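Local coordinates for putative uncharacterized protein (Chaetomium thermophilum, PDB 5IJP) that binds inositol hexakisphosphate through its SPX domain, a helical bundle that probably senses inositol polyphosphates in phosphate homeostasis, at residues A[147-150]-A[156-159]. Residues are numbered along the deposited sequence; the frame is centred on the assembly and turned at random.
Sequences KHDK and LKPV. With IHP (inositol hexakisphosphate), chain C.
Asp149, near the C-terminal end of helix 110-151, takes the backbone N-H of Leu156 just before helix 157-165 begins, with OD1 of Asp149 and N of Leu156 2.9 Å apart. The N-H comes in on the syn side, 33° out of the carboxylate plane. The same OD1 accepts from ND1 of His148 at 3.2 Å, almost in the imidazole plane. A chi1 of 170°, which sets CG of His148 opposite the backbone N, brings the ring to Leu156, whose CD1 sits over one face, 3.8 Å from the ring centroid, in a CH-pi contact. CG of Leu156 comes within 3.6 Å of CE1 of His148. This is the tight side: Phe58 lies nearly parallel to the imidazole, Trp50 meets it steeply, and Glu55 of helix 52-97 bonds NE2, so that the ND1 and NE2 bonds together hold the ring's rotation. The outer side is looser. There OD2 of Asp149 touches CB of Lys157, at 3.5 Å, while NZ of Lys157 stays 5.6 Å from OD2 and Lys157 is a cation-pi partner of Tyr142. Replacing Asp149 by an alanine would probably leave the Leu156 N-H and His148 ND1 without their shared acceptor and let the turn between the helices shift. Two residues before Asp149, Lys147 turns to the ligand, its NZ 2.8 Å from O41 of inositol hexakisphosphate. Bonded to two carboxylates, His148 is probably biased toward the cationic form, which would strengthen both bonds, linking helix 110-151 to helix 52-97 while Asp149 holds the N-terminal approach to helix 157-165.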
# COMPACT_ATOMS: atom_id res chain seq x y z
N LYS A 147 7.93 -6.05 16.28
CA LYS A 147 7.19 -6.36 17.51
C LYS A 147 7.32 -7.86 17.81
O LYS A 147 7.45 -8.23 18.98
CB LYS A 147 5.71 -5.96 17.37
CG LYS A 147 4.95 -5.90 18.69
CD LYS A 147 3.44 -5.70 18.47
CE LYS A 147 3.00 -4.26 18.49
NZ LYS A 147 2.95 -3.71 19.88
N HIS A 148 7.29 -8.70 16.76
CA HIS A 148 7.44 -10.16 16.82
C HIS A 148 8.84 -10.52 17.32
O HIS A 148 8.98 -11.34 18.22
CB HIS A 148 7.15 -10.79 15.44
CG HIS A 148 7.50 -12.24 15.34
ND1 HIS A 148 8.73 -12.66 14.88
CD2 HIS A 148 6.75 -13.34 15.63
CE1 HIS A 148 8.71 -13.98 14.92
NE2 HIS A 148 7.53 -14.43 15.36
N ASP A 149 9.88 -9.86 16.75
CA ASP A 149 11.29 -10.06 17.09
C ASP A 149 11.62 -9.61 18.52
O ASP A 149 12.54 -10.16 19.13
CB ASP A 149 12.19 -9.33 16.07
CG ASP A 149 12.11 -9.83 14.64
OD1 ASP A 149 11.18 -10.62 14.33
OD2 ASP A 149 12.97 -9.44 13.83
N LYS A 150 10.87 -8.62 19.05
CA LYS A 150 11.05 -8.07 20.39
C LYS A 150 10.29 -8.85 21.47
O LYS A 150 10.82 -9.02 22.57
CB LYS A 150 10.66 -6.58 20.43
CG LYS A 150 11.76 -5.65 19.92
CD LYS A 150 11.28 -4.20 19.79
CE LYS A 150 11.36 -3.39 21.07
NZ LYS A 150 12.76 -3.03 21.42
N LEU A 156 12.06 -12.58 12.39
CA LEU A 156 11.37 -12.71 11.10
C LEU A 156 11.86 -11.69 10.06
O LEU A 156 11.60 -11.86 8.87
CB LEU A 156 9.84 -12.62 11.25
CG LEU A 156 9.08 -13.94 11.35
CD1 LEU A 156 7.59 -13.70 11.48
CD2 LEU A 156 9.34 -14.85 10.14
N LYS A 157 12.57 -10.65 10.52
CA LYS A 157 13.12 -9.56 9.71
C LYS A 157 14.10 -10.00 8.59
O LYS A 157 13.97 -9.44 7.51
CB LYS A 157 13.76 -8.49 10.60
CG LYS A 157 13.76 -7.09 9.98
CD LYS A 157 14.15 -5.99 10.99
CE LYS A 157 12.99 -5.47 11.81
NZ LYS A 157 12.05 -4.64 11.00
N PRO A 158 15.05 -10.97 8.77
CA PRO A 158 15.99 -11.30 7.68
C PRO A 158 15.39 -11.58 6.29
O PRO A 158 15.95 -11.10 5.31
CB PRO A 158 16.74 -12.52 8.21
CG PRO A 158 16.73 -12.34 9.67
CD PRO A 158 15.40 -11.74 9.99
N VAL A 159 14.27 -12.33 6.20
CA VAL A 159 13.66 -12.63 4.89
C VAL A 159 12.48 -11.69 4.56
O VAL A 159 12.20 -11.47 3.38
CB VAL A 159 13.30 -14.12 4.66
CG1 VAL A 159 14.52 -15.03 4.79
CG2 VAL A 159 12.16 -14.59 5.55
C1 IHP C . 2.10 -1.59 22.64
C2 IHP C . 2.32 -0.15 22.17
C3 IHP C . 1.16 0.35 21.33
C4 IHP C . -0.17 0.18 22.05
C5 IHP C . -0.39 -1.26 22.51
C6 IHP C . 0.78 -1.74 23.37
O11 IHP C . 3.16 -1.92 23.56
P1 IHP C . 4.06 -3.27 23.70
O21 IHP C . 5.25 -3.01 24.56
O31 IHP C . 3.13 -4.33 24.28
O41 IHP C . 4.44 -3.68 22.27
O12 IHP C . 3.52 -0.12 21.36
P2 IHP C . 4.86 0.77 21.64
O22 IHP C . 5.79 -0.13 22.45
O32 IHP C . 4.54 2.05 22.34
O42 IHP C . 5.50 0.99 20.27
O13 IHP C . 1.12 -0.38 20.08
P3 IHP C . 1.44 0.11 18.58
O23 IHP C . 0.17 0.20 17.81
O33 IHP C . 2.18 1.45 18.67
O43 IHP C . 2.40 -0.92 18.00
O14 IHP C . -1.24 0.52 21.13
P4 IHP C . -2.00 1.98 21.04
O24 IHP C . -2.27 2.22 19.55
O34 IHP C . -3.26 1.96 21.85
O44 IHP C . -1.01 3.06 21.52
O15 IHP C . -1.58 -1.29 23.32
P5 IHP C . -3.01 -1.98 23.09
O25 IHP C . -2.79 -3.19 22.17
O35 IHP C . -3.86 -0.95 22.34
O45 IHP C . -3.61 -2.36 24.41
O16 IHP C . 0.58 -3.14 23.65
P6 IHP C . -0.21 -3.95 24.78
O26 IHP C . -0.92 -2.92 25.67
O36 IHP C . 0.74 -4.82 25.54
O46 IHP C . -1.28 -4.76 24.05